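Local structure of conserved protein (Methanosarcina mazei, 2NR4) at residues Gly63-Thr66 against Trp67-Val70; Val81-Pro84 against Ile85-Val88; Thr167-Ala170 against Thr171-Gln174; Ser93-Val96 against Pro97-Glu101; Thr176-Glu179 against Lys180-Glu183. The protein binds flavin mononucleotide in a barrel domain of the FMN-binding clan, its cellular function being otherwise unknown. All coordinates share one frame; numbering follows the deposited sequence.

Contact 1: Gly63-Thr66 against Trp67-Val70. With FMN (flavin mononucleotide), chain C.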
# COMPACT_ATOMS: atom_id res chain seq x y z
N GLY A 63 6.72 -11.21 -24.92
CA GLY A 63 6.11 -10.40 -25.98
C GLY A 63 5.96 -8.93 -25.61
O GLY A 63 5.58 -8.11 -26.45
N SER A 64 6.23 -8.58 -24.34
CA SER A 64 6.06 -7.21 -23.89
C SER A 64 7.29 -6.36 -24.23
O SER A 64 8.35 -6.87 -24.57
CB SER A 64 5.82 -7.20 -22.39
OG SER A 64 7.02 -7.54 -21.68
N HIS A 65 7.15 -5.04 -24.11
CA HIS A 65 8.31 -4.22 -24.39
C HIS A 65 9.42 -4.43 -23.33
O HIS A 65 10.61 -4.47 -23.66
CB HIS A 65 7.91 -2.76 -24.60
CG HIS A 65 7.60 -2.43 -26.03
ND1 HIS A 65 8.55 -2.52 -27.04
CD2 HIS A 65 6.45 -2.02 -26.63
CE1 HIS A 65 8.00 -2.16 -28.19
NE2 HIS A 65 6.73 -1.86 -27.97
N THR A 66 9.02 -4.57 -22.07
CA THR A 66 9.99 -4.86 -21.00
C THR A 66 10.75 -6.14 -21.29
O THR A 66 11.98 -6.21 -21.14
CB THR A 66 9.24 -5.02 -19.65
OG1 THR A 66 8.48 -3.85 -19.42
CG2 THR A 66 10.20 -5.23 -18.50
N TRP A 67 10.02 -7.17 -21.69
CA TRP A 67 10.64 -8.45 -22.09
C TRP A 67 11.67 -8.28 -23.22
O TRP A 67 12.82 -8.73 -23.10
CB TRP A 67 9.53 -9.43 -22.48
CG TRP A 67 9.98 -10.66 -23.16
CD1 TRP A 67 10.47 -11.78 -22.56
CD2 TRP A 67 9.98 -10.93 -24.57
NE1 TRP A 67 10.78 -12.73 -23.52
CE2 TRP A 67 10.48 -12.23 -24.75
CE3 TRP A 67 9.61 -10.18 -25.70
CZ2 TRP A 67 10.60 -12.83 -26.02
CZ3 TRP A 67 9.73 -10.77 -26.97
CH2 TRP A 67 10.22 -12.08 -27.11
N GLU A 68 11.28 -7.56 -24.28
CA GLU A 68 12.16 -7.35 -25.42
C GLU A 68 13.43 -6.62 -25.00
O GLU A 68 14.51 -6.99 -25.41
CB GLU A 68 11.41 -6.60 -26.54
CG GLU A 68 12.06 -6.72 -27.93
CD GLU A 68 11.35 -5.88 -28.99
OE1 GLU A 68 10.23 -5.37 -28.73
OE2 GLU A 68 11.95 -5.71 -30.09
N ASN A 69 13.30 -5.62 -24.12
CA ASN A 69 14.45 -4.84 -23.69
C ASN A 69 15.39 -5.65 -22.78
O ASN A 69 16.62 -5.52 -22.87
CB ASN A 69 14.03 -3.54 -23.00
CG ASN A 69 13.40 -2.53 -23.93
OD1 ASN A 69 13.60 -2.58 -25.15
ND2 ASN A 69 12.65 -1.59 -23.37
N VAL A 70 14.81 -6.48 -21.92
CA VAL A 70 15.63 -7.34 -21.07
C VAL A 70 16.42 -8.38 -21.87
O VAL A 70 17.63 -8.57 -21.67
CB VAL A 70 14.78 -7.99 -19.99
CG1 VAL A 70 15.56 -9.11 -19.30
CG2 VAL A 70 14.35 -6.89 -18.97
N1 FMN C . 3.95 -8.14 -16.29
C2 FMN C . 5.02 -9.01 -16.20
O2 FMN C . 5.48 -9.48 -17.23
N3 FMN C . 5.53 -9.35 -14.96
C4 FMN C . 4.99 -8.82 -13.81
O4 FMN C . 5.56 -8.94 -12.73
C4A FMN C . 3.91 -7.93 -13.90
N5 FMN C . 3.35 -7.39 -12.75
C5A FMN C . 2.29 -6.50 -12.84
C6 FMN C . 1.74 -5.94 -11.67
C7 FMN C . 0.68 -5.05 -11.75
C7M FMN C . 0.08 -4.53 -10.47
C8 FMN C . 0.16 -4.72 -13.02
C8M FMN C . -0.86 -3.65 -13.17
C9 FMN C . 0.69 -5.27 -14.19
C9A FMN C . 1.78 -6.16 -14.09
N10 FMN C . 2.34 -6.72 -15.24
C10 FMN C . 3.39 -7.60 -15.15
C1' FMN C . 1.70 -6.49 -16.58
C2' FMN C . 2.47 -5.39 -17.30
O2' FMN C . 2.58 -4.27 -16.46
C3' FMN C . 1.67 -4.98 -18.52
O3' FMN C . 1.57 -6.10 -19.38
C4' FMN C . 2.30 -3.77 -19.21
O4' FMN C . 1.34 -3.33 -20.13
C5' FMN C . 3.61 -4.13 -19.93
O5' FMN C . 3.97 -3.11 -20.84
P FMN C . 5.35 -3.06 -21.69
O1P FMN C . 5.02 -3.73 -23.03
O2P FMN C . 6.41 -3.92 -20.96
O3P FMN C . 5.70 -1.59 -21.91
O HOH W 1 11.06 -2.83 -26.89

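Contact 2: Val81-Pro84 against Ile85-Val88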
# COMPACT_ATOMS: atom_id res chain seq x y z
N VAL A 81 6.81 3.83 -6.88
CA VAL A 81 5.84 4.86 -7.23
C VAL A 81 4.61 4.68 -6.31
O VAL A 81 4.06 3.57 -6.21
CB VAL A 81 5.50 4.69 -8.74
CG1 VAL A 81 4.13 5.33 -9.11
CG2 VAL A 81 6.71 5.14 -9.64
N TYR A 82 4.17 5.76 -5.67
CA TYR A 82 2.95 5.75 -4.84
C TYR A 82 1.78 6.43 -5.57
O TYR A 82 0.67 6.43 -5.09
CB TYR A 82 3.16 6.49 -3.51
CG TYR A 82 4.26 5.93 -2.64
CD1 TYR A 82 4.49 4.57 -2.56
CD2 TYR A 82 5.03 6.77 -1.86
CE1 TYR A 82 5.50 4.06 -1.74
CE2 TYR A 82 6.04 6.27 -1.05
CZ TYR A 82 6.27 4.92 -1.00
OH TYR A 82 7.28 4.42 -0.21
N ASP A 83 2.05 6.95 -6.77
CA ASP A 83 1.05 7.65 -7.56
C ASP A 83 0.25 6.68 -8.45
O ASP A 83 0.82 6.07 -9.35
CB ASP A 83 1.77 8.70 -8.40
CG ASP A 83 0.84 9.49 -9.27
OD1 ASP A 83 -0.42 9.52 -9.05
OD2 ASP A 83 1.42 10.11 -10.20
N PRO A 84 -1.07 6.54 -8.22
CA PRO A 84 -1.82 5.55 -8.98
C PRO A 84 -1.96 5.97 -10.45
O PRO A 84 -2.10 5.12 -11.31
CB PRO A 84 -3.18 5.54 -8.27
CG PRO A 84 -3.29 6.96 -7.75
CD PRO A 84 -1.93 7.25 -7.25
N ILE A 85 -1.94 7.28 -10.71
CA ILE A 85 -1.95 7.79 -12.11
C ILE A 85 -0.78 7.25 -12.94
O ILE A 85 -0.96 6.73 -14.04
CB ILE A 85 -2.04 9.34 -12.17
CG1 ILE A 85 -3.42 9.81 -11.65
CG2 ILE A 85 -1.86 9.80 -13.65
CD1 ILE A 85 -3.50 11.33 -11.39
N LEU A 86 0.43 7.34 -12.39
CA LEU A 86 1.62 6.80 -13.08
C LEU A 86 1.56 5.29 -13.29
O LEU A 86 1.93 4.76 -14.36
CB LEU A 86 2.88 7.25 -12.35
CG LEU A 86 4.24 7.46 -13.00
CD1 LEU A 86 4.13 8.20 -14.38
CD2 LEU A 86 5.06 8.26 -12.02
N PHE A 87 1.07 4.55 -12.29
CA PHE A 87 0.81 3.14 -12.53
C PHE A 87 -0.07 2.82 -13.71
O PHE A 87 0.19 1.89 -14.48
CB PHE A 87 0.17 2.47 -11.28
CG PHE A 87 1.11 1.67 -10.48
CD1 PHE A 87 1.35 0.35 -10.82
CD2 PHE A 87 1.77 2.23 -9.41
CE1 PHE A 87 2.23 -0.40 -10.09
CE2 PHE A 87 2.65 1.48 -8.68
CZ PHE A 87 2.88 0.16 -9.05
N VAL A 88 -1.18 3.54 -13.83
CA VAL A 88 -2.14 3.22 -14.85
C VAL A 88 -1.57 3.71 -16.18
O VAL A 88 -1.64 3.00 -17.16
CB VAL A 88 -3.51 3.84 -14.55
CG1 VAL A 88 -4.46 3.67 -15.73
CG2 VAL A 88 -4.15 3.18 -13.29

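Contact 3: Thr167-Ala170 against Thr171-Gln174. With FMN (flavin mononucleotide), chain C.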
# COMPACT_ATOMS: atom_id res chain seq x y z
N THR A 167 -6.17 -2.51 -12.42
CA THR A 167 -5.21 -2.54 -13.53
C THR A 167 -4.87 -3.99 -13.90
O THR A 167 -4.84 -4.34 -15.07
CB THR A 167 -3.91 -1.73 -13.25
OG1 THR A 167 -3.16 -2.34 -12.18
CG2 THR A 167 -4.26 -0.31 -12.84
N VAL A 168 -4.72 -4.87 -12.91
CA VAL A 168 -4.48 -6.29 -13.20
C VAL A 168 -5.67 -6.86 -13.97
O VAL A 168 -5.52 -7.42 -15.09
CB VAL A 168 -4.16 -7.09 -11.90
CG1 VAL A 168 -3.83 -8.58 -12.22
CG2 VAL A 168 -2.97 -6.48 -11.22
N HIS A 169 -6.87 -6.69 -13.44
CA HIS A 169 -8.06 -7.22 -14.11
C HIS A 169 -8.33 -6.62 -15.49
O HIS A 169 -8.75 -7.33 -16.41
CB HIS A 169 -9.27 -7.16 -13.18
CG HIS A 169 -9.08 -7.97 -11.93
ND1 HIS A 169 -8.63 -9.27 -11.96
CD2 HIS A 169 -9.24 -7.65 -10.62
CE1 HIS A 169 -8.55 -9.73 -10.72
NE2 HIS A 169 -8.89 -8.76 -9.89
N ALA A 170 -8.08 -5.32 -15.65
CA ALA A 170 -8.18 -4.71 -16.95
C ALA A 170 -7.25 -5.35 -17.98
O ALA A 170 -7.65 -5.52 -19.13
CB ALA A 170 -7.97 -3.17 -16.87
N THR A 171 -6.02 -5.69 -17.60
CA THR A 171 -5.12 -6.36 -18.55
C THR A 171 -5.62 -7.76 -18.90
O THR A 171 -5.44 -8.25 -20.03
CB THR A 171 -3.62 -6.43 -18.07
OG1 THR A 171 -3.49 -7.31 -16.96
CG2 THR A 171 -3.06 -5.05 -17.72
N ARG A 172 -6.24 -8.41 -17.92
CA ARG A 172 -6.84 -9.72 -18.13
C ARG A 172 -8.08 -9.67 -19.00
O ARG A 172 -8.30 -10.59 -19.81
CB ARG A 172 -7.12 -10.39 -16.80
CG ARG A 172 -5.85 -10.94 -16.24
CD ARG A 172 -6.06 -11.40 -14.86
NE ARG A 172 -4.80 -11.86 -14.30
CZ ARG A 172 -4.64 -12.15 -13.01
NH1 ARG A 172 -5.66 -12.02 -12.16
NH2 ARG A 172 -3.46 -12.56 -12.59
N TYR A 173 -8.86 -8.60 -18.87
CA TYR A 173 -9.98 -8.37 -19.75
C TYR A 173 -9.55 -8.19 -21.20
O TYR A 173 -10.27 -8.58 -22.12
CB TYR A 173 -10.81 -7.16 -19.31
CG TYR A 173 -11.94 -6.94 -20.27
CD1 TYR A 173 -13.05 -7.79 -20.26
CD2 TYR A 173 -11.89 -5.93 -21.23
CE1 TYR A 173 -14.09 -7.62 -21.17
CE2 TYR A 173 -12.92 -5.75 -22.15
CZ TYR A 173 -14.02 -6.60 -22.10
OH TYR A 173 -15.04 -6.42 -22.99
N GLN A 174 -8.40 -7.56 -21.39
CA GLN A 174 -7.81 -7.43 -22.71
C GLN A 174 -7.31 -8.79 -23.21
O GLN A 174 -7.34 -9.04 -24.42
CB GLN A 174 -6.65 -6.41 -22.70
CG GLN A 174 -7.07 -4.96 -22.49
CD GLN A 174 -5.87 -4.01 -22.43
OE1 GLN A 174 -5.90 -2.92 -23.02
NE2 GLN A 174 -4.80 -4.43 -21.74
N1 FMN C . 3.95 -8.14 -16.29
C2 FMN C . 5.02 -9.01 -16.20
O2 FMN C . 5.48 -9.48 -17.23
N3 FMN C . 5.53 -9.35 -14.96
C4 FMN C . 4.99 -8.82 -13.81
O4 FMN C . 5.56 -8.94 -12.73
C4A FMN C . 3.91 -7.93 -13.90
N5 FMN C . 3.35 -7.39 -12.75
C5A FMN C . 2.29 -6.50 -12.84
C6 FMN C . 1.74 -5.94 -11.67
C7 FMN C . 0.68 -5.05 -11.75
C7M FMN C . 0.08 -4.53 -10.47
C8 FMN C . 0.16 -4.72 -13.02
C8M FMN C . -0.86 -3.65 -13.17
C9 FMN C . 0.69 -5.27 -14.19
C9A FMN C . 1.78 -6.16 -14.09
N10 FMN C . 2.34 -6.72 -15.24
C10 FMN C . 3.39 -7.60 -15.15
C1' FMN C . 1.70 -6.49 -16.58
C2' FMN C . 2.47 -5.39 -17.30
O2' FMN C . 2.58 -4.27 -16.46
C3' FMN C . 1.67 -4.98 -18.52
O3' FMN C . 1.57 -6.10 -19.38
C4' FMN C . 2.30 -3.77 -19.21
O4' FMN C . 1.34 -3.33 -20.13
C5' FMN C . 3.61 -4.13 -19.93
O5' FMN C . 3.97 -3.11 -20.84
P FMN C . 5.35 -3.06 -21.69
O1P FMN C . 5.02 -3.73 -23.03
O2P FMN C . 6.41 -3.92 -20.96
O3P FMN C . 5.70 -1.59 -21.91

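Contact 4: Ser93-Val96 against Pro97-Glu101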
# COMPACT_ATOMS: atom_id res chain seq x y z
N SER A 93 -0.25 2.94 -21.51
CA SER A 93 0.30 3.96 -22.40
C SER A 93 1.81 3.89 -22.46
O SER A 93 2.42 3.00 -21.88
CB SER A 93 -0.09 5.37 -21.95
OG SER A 93 -1.49 5.50 -21.79
N ASP A 94 2.39 4.82 -23.20
CA ASP A 94 3.82 5.00 -23.26
C ASP A 94 4.12 6.29 -22.48
O ASP A 94 3.58 7.35 -22.79
CB ASP A 94 4.30 5.17 -24.71
CG ASP A 94 3.88 4.02 -25.63
OD1 ASP A 94 4.74 3.18 -25.96
OD2 ASP A 94 2.70 3.98 -26.06
N LEU A 95 4.97 6.20 -21.47
CA LEU A 95 5.42 7.42 -20.82
C LEU A 95 6.36 8.10 -21.82
O LEU A 95 7.06 7.44 -22.57
CB LEU A 95 6.15 7.13 -19.51
CG LEU A 95 5.44 6.43 -18.35
CD1 LEU A 95 6.23 6.66 -17.08
CD2 LEU A 95 4.02 6.92 -18.15
N VAL A 96 6.32 9.42 -21.85
CA VAL A 96 7.15 10.13 -22.82
C VAL A 96 8.61 10.19 -22.31
O VAL A 96 8.86 10.14 -21.09
CB VAL A 96 6.52 11.47 -23.23
CG1 VAL A 96 5.29 11.20 -24.10
CG2 VAL A 96 6.14 12.27 -22.07
N PRO A 97 9.58 10.23 -23.24
CA PRO A 97 10.97 10.29 -22.80
C PRO A 97 11.30 11.38 -21.79
O PRO A 97 12.25 11.18 -21.01
CB PRO A 97 11.76 10.46 -24.13
CG PRO A 97 10.84 9.83 -25.16
CD PRO A 97 9.47 10.19 -24.72
N SER A 98 10.52 12.47 -21.73
CA SER A 98 10.78 13.55 -20.74
C SER A 98 10.48 13.17 -19.28
O SER A 98 10.82 13.90 -18.34
CB SER A 98 10.05 14.87 -21.07
OG SER A 98 8.69 14.68 -21.46
N GLU A 99 9.84 12.02 -19.11
CA GLU A 99 9.48 11.54 -17.77
C GLU A 99 10.60 10.74 -17.13
O GLU A 99 10.50 10.30 -15.98
CB GLU A 99 8.20 10.69 -17.90
CG GLU A 99 7.06 11.51 -18.51
CD GLU A 99 5.72 10.83 -18.46
OE1 GLU A 99 5.11 10.62 -19.53
OE2 GLU A 99 5.27 10.52 -17.33
N PHE A 100 11.67 10.52 -17.88
CA PHE A 100 12.79 9.73 -17.43
C PHE A 100 14.02 10.62 -17.24
O PHE A 100 14.13 11.69 -17.87
CB PHE A 100 13.14 8.68 -18.47
CG PHE A 100 12.03 7.71 -18.75
CD1 PHE A 100 11.98 6.48 -18.10
CD2 PHE A 100 11.03 8.02 -19.69
CE1 PHE A 100 10.95 5.56 -18.38
CE2 PHE A 100 9.98 7.11 -19.99
CZ PHE A 100 9.95 5.87 -19.32
N GLU A 101 14.95 10.12 -16.44
CA GLU A 101 16.26 10.72 -16.31
C GLU A 101 17.30 9.62 -16.33
O GLU A 101 16.97 8.43 -16.13
CB GLU A 101 16.34 11.61 -15.05
CG GLU A 101 16.43 10.90 -13.70
CD GLU A 101 16.40 11.91 -12.53
OE1 GLU A 101 16.53 13.14 -12.78
OE2 GLU A 101 16.24 11.48 -11.37

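Contact 5: Thr176-Glu179 against Lys180-Glu183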
# COMPACT_ATOMS: atom_id res chain seq x y z
N THR A 176 -8.71 -11.83 -22.89
CA THR A 176 -9.38 -13.07 -22.44
C THR A 176 -10.80 -12.69 -22.85
O THR A 176 -11.62 -13.54 -23.22
CB THR A 176 -9.42 -13.53 -20.95
OG1 THR A 176 -10.35 -12.75 -20.19
CG2 THR A 176 -8.05 -13.60 -20.32
N GLY A 177 -11.07 -11.39 -22.80
CA GLY A 177 -12.38 -10.83 -23.16
C GLY A 177 -13.51 -11.09 -22.17
O GLY A 177 -14.63 -10.62 -22.38
N GLU A 178 -13.23 -11.83 -21.09
CA GLU A 178 -14.30 -12.27 -20.17
C GLU A 178 -14.97 -11.14 -19.37
O GLU A 178 -14.30 -10.26 -18.86
CB GLU A 178 -13.77 -13.34 -19.22
CG GLU A 178 -13.24 -14.59 -19.91
CD GLU A 178 -12.49 -15.48 -18.96
OE1 GLU A 178 -13.13 -16.32 -18.29
OE2 GLU A 178 -11.25 -15.34 -18.87
N GLU A 179 -16.29 -11.22 -19.24
CA GLU A 179 -17.07 -10.18 -18.55
C GLU A 179 -16.89 -10.23 -17.04
O GLU A 179 -17.14 -9.23 -16.35
CB GLU A 179 -18.57 -10.28 -18.91
CG GLU A 179 -18.97 -9.56 -20.19
CD GLU A 179 -20.49 -9.61 -20.44
OE1 GLU A 179 -21.25 -9.85 -19.46
OE2 GLU A 179 -20.93 -9.40 -21.60
N LYS A 180 -16.48 -11.39 -16.54
CA LYS A 180 -16.06 -11.59 -15.16
C LYS A 180 -15.15 -10.45 -14.68
O LYS A 180 -15.21 -10.04 -13.52
CB LYS A 180 -15.27 -12.91 -15.11
CG LYS A 180 -14.68 -13.33 -13.77
CD LYS A 180 -13.59 -14.40 -13.99
CE LYS A 180 -13.99 -15.47 -15.04
NZ LYS A 180 -14.85 -16.58 -14.51
N TYR A 181 -14.32 -9.95 -15.59
CA TYR A 181 -13.31 -8.95 -15.28
C TYR A 181 -13.88 -7.51 -15.22
O TYR A 181 -13.45 -6.73 -14.37
CB TYR A 181 -12.13 -9.07 -16.25
CG TYR A 181 -11.33 -10.34 -16.03
CD1 TYR A 181 -10.58 -10.53 -14.86
CD2 TYR A 181 -11.32 -11.37 -16.99
CE1 TYR A 181 -9.84 -11.70 -14.64
CE2 TYR A 181 -10.59 -12.55 -16.78
CZ TYR A 181 -9.85 -12.71 -15.61
OH TYR A 181 -9.11 -13.87 -15.43
N LEU A 182 -14.84 -7.19 -16.09
CA LEU A 182 -15.48 -5.88 -16.08
C LEU A 182 -16.27 -5.68 -14.81
O LEU A 182 -16.36 -4.57 -14.31
CB LEU A 182 -16.39 -5.67 -17.28
CG LEU A 182 -15.83 -5.58 -18.70
CD1 LEU A 182 -16.91 -4.96 -19.58
CD2 LEU A 182 -14.55 -4.75 -18.76
N GLU A 183 -16.86 -6.77 -14.32
CA GLU A 183 -17.59 -6.80 -13.07
C GLU A 183 -16.67 -6.57 -11.86
O GLU A 183 -17.04 -5.89 -10.89
CB GLU A 183 -18.30 -8.16 -12.95
CG GLU A 183 -19.29 -8.31 -11.82
CD GLU A 183 -19.57 -9.78 -11.48
OE1 GLU A 183 -18.62 -10.60 -11.58
OE2 GLU A 183 -20.73 -10.12 -11.11

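Contact 1: Gly63-Thr66 against Trp67-Val70
The N-terminal turn of helix 65-73 forms the phosphate site of the FMN pocket, with S64 as N-cap facing W67. S64 OG accepts the amide of W67 at 3.0 Å between OG and N, an N-H...O angle of 162°. A chi1 of 71° curls the hydroxyl back above its own main chain, directing it to that amide; the same OG makes a weak hydrogen bond with F61 O. The two amides between S64 and W67 go to the phosphate: H65 N reaches FMN O1P at 2.7 Å, and T66 N meets FMN O2P at 2.9 Å. T66 OG1, beside its own backbone N, donates to that same O2P at 2.6 Å, so two bonds grip one phosphate oxygen, and the positive end of the helix dipole probably adds to the hold. Regular turns follow, E68 N to S64 O, N69 N to H65 O and V70 N to T66 O. The H65 ring and the E68 carboxylate run alongside each other, their planes 17° apart, and a water in the plane of the imidazole sits 2.5 Å from H65 ND1 and donates to N69 OD1. The indole of W67 turns back over the preceding loop, where G63 N rests on one face, 3.2 Å from W67 CE3. The helix packs against two barrel strands: H65, T66 and N69 touch N43 of strand 43-51, T66 and V70 touch L60 of strand 57-61, and N69 ND2 is hydrogen-bonded to T37.

Contact 2: Val81-Pro84 against Ile85-Val88
Polar contacts between D83 and the amides that follow it begin helix 84-92. D83 is the N-cap: its CG stands opposite the backbone N (chi1 180°), which brings OD1 back to the amide of I85, 3.2 Å from OD1 to N. The bond is bent, 137° at the hydrogen, and the donor comes from well above the carboxylate plane. OD1 also lies against I85 CB, while OD2 reaches across L86 at about a right angle, 3.9 Å from L86 CB. Backbone bonds take over from there. F87 N points at D83 O in a weak but straight bond of 3.3 Å, and V88 N donates to P84 O at 3.1 Å. P84 has no amide hydrogen to offer, which suits the first turn of a helix, where a donor would find no carbonyl behind it.

Apolar contacts come from V81, whose CG1 branch lies 3.9 Å from F87 CD2 and 4.0 Å from L86 CB. The V81 and F87 side chains pass one another running antiparallel, and the edge of the phenyl ring faces two carbonyl oxygens near its plane, D83 O and V81 O, the latter 3.5 Å from F87 CE2. Beyond the segments F87 packs on I34 of strand 29-37 and L164 of helix 158-176, and P84 on F160 of that helix. Y82 OH is hydrogen-bonded to P154 O of the second subunit. An aspartate N-cap followed by proline is a familiar way to start a helix; here it opens the one that carries the FMN-binding residue T91, with the F87 side chain about 5 Å from the bound FMN (nearest atoms).

Contact 3: Thr167-Ala170 against Thr171-Gln174
Residues 167-174 run as unbroken alpha-helix, T171 N, R172 N, Y173 N and Q174 N each bonding to the carbonyl four residues back. V168 O takes two donors: R172 N at 3.1 Å, and T171 OG1 at 2.8 Å, the latter in the carbonyl plane on a lone pair. The T171 hydroxyl is folded over the main chain (chi1 69°), which points it at V168 O one turn back, while T171 CG2 rests 3.3 Å from T167 O. The extended arginine runs alongside V168, and V168 CG1 stands over the centre of one guanidinium face, 3.7 Å from R172 CZ. With an alanine in place of R172, the V168 methyl is likely to lose its flat cover and H169 the positive group beside it. The imidazole and guanidinium planes are 56° apart, with H169 CE1 4.0 Å from R172 NH1. The stretch belongs to helix 158-176 of the helical part of the chain, which borders the flavin: V168 CG2 lies 3.7 Å from FMN C7M, on the methyl-bearing end of the isoalloxazine. V168 also packs on R158 of the second subunit. T167 OG1 is hydrogen-bonded to L164 O. T171 touches T91, an FMN-binding residue on helix 84-92.

Contact 4: Ser93-Val96 against Pro97-Glu101
E99 OE1 is gripped twice: by the amide of V96, 2.9 Å from N to OE1 with an angle of 157° at the hydrogen, and by R89 of helix 84-92 through a salt bridge. The amide arrives 38° out of the carboxylate plane. In return E99 N donates to V96 O, also at 2.9 Å, approaching from above the carbonyl plane, so the backbone and side chain of E99 close a ring of two bonds on V96. The extended glutamate, its CG beside the backbone N (chi1 -59°), runs back past V96 O toward the V96 amide to make this possible, and OE1 comes within 3.2 Å of V96 CG2. This reciprocal pair holds the 3-10 turn 97-99, which carries the chain from helix 84-92 into the short hairpin strand 100-103. L95 crosses E99 at about a right angle, with L95 CB 3.6 Å from E99 OE1. The same CB also touches F100 CE2 at 3.9 Å, and V96 O lies near the plane of that ring at its edge, 3.3 Å from F100 CD2. L95 and F100 both pack on A44 of strand 43-51 and on L113 of strand 110-113.

Contact 5: Thr176-Glu179 against Lys180-Glu183
An oxygen-rich cluster beside an aromatic edge marks this turn: T176 OG1 and E178 OE2 both approach the same ring carbon of Y181. T176 OG1 stands 3.4 Å from Y181 CE2, lying obliquely to the ring, and E178 OE2 is 3.5 Å from that carbon, at the edge near the ring plane. The glutamate and tyrosine side chains run alongside each other in the same direction, with carboxylate and ring planes 82° apart. It is the C-H rim, not the pi face, that the carboxylate oxygen meets. The threonine hydroxyl also accepts the amide of E178 in an ST turn, 3.2 Å from OG1 to N and nearly straight at 171°; with chi1 at 75° it is tucked against its own backbone and can reach forward past G177. The same hydroxyl is hydrogen-bonded to R172 O in the helix just ended. G177 itself has positive phi, which favours glycine as the chain leaves helix 158-176. A valine at T176 would probably leave the E178 amide without its acceptor, R172 O without its hydroxyl partner and the turn less firmly fixed. K180 lies along E178, its CE 3.5 Å from E178 OE1, but K180 NZ is 4.2 Å from that oxygen, beyond a salt bridge. The new helix is entered by Y181 N bonding to E178 O from well above the carbonyl plane at 3.3 Å, followed by E183 N to E179 O at 3.2 Å. Y181 packs on R172 and Y173, and L182 on Y173, joining helices 158-176 and 179-195 at the protein surface.

In the fold
From the N terminus, contact 1 comes first, leading from strand 57-61 into helix 65-73 at the flavin phosphate. Contact 2 joins strand 75-79 to helix 84-92, and contact 4 closes the loop from that helix to strand 100-103; the two meet through L86 and L95. Much later, contact 3 lies within helix 158-176 and contact 5 closes the turn to helix 179-195, the pair touching through H169 and Y181. All five follow one another in series, none nested or crossing. V88 against T167 ties contact 2 to contact 3, linking the barrel domain to the helical part, while FMN bridges contacts 1 and 3, whose centres are about 18 Å apart.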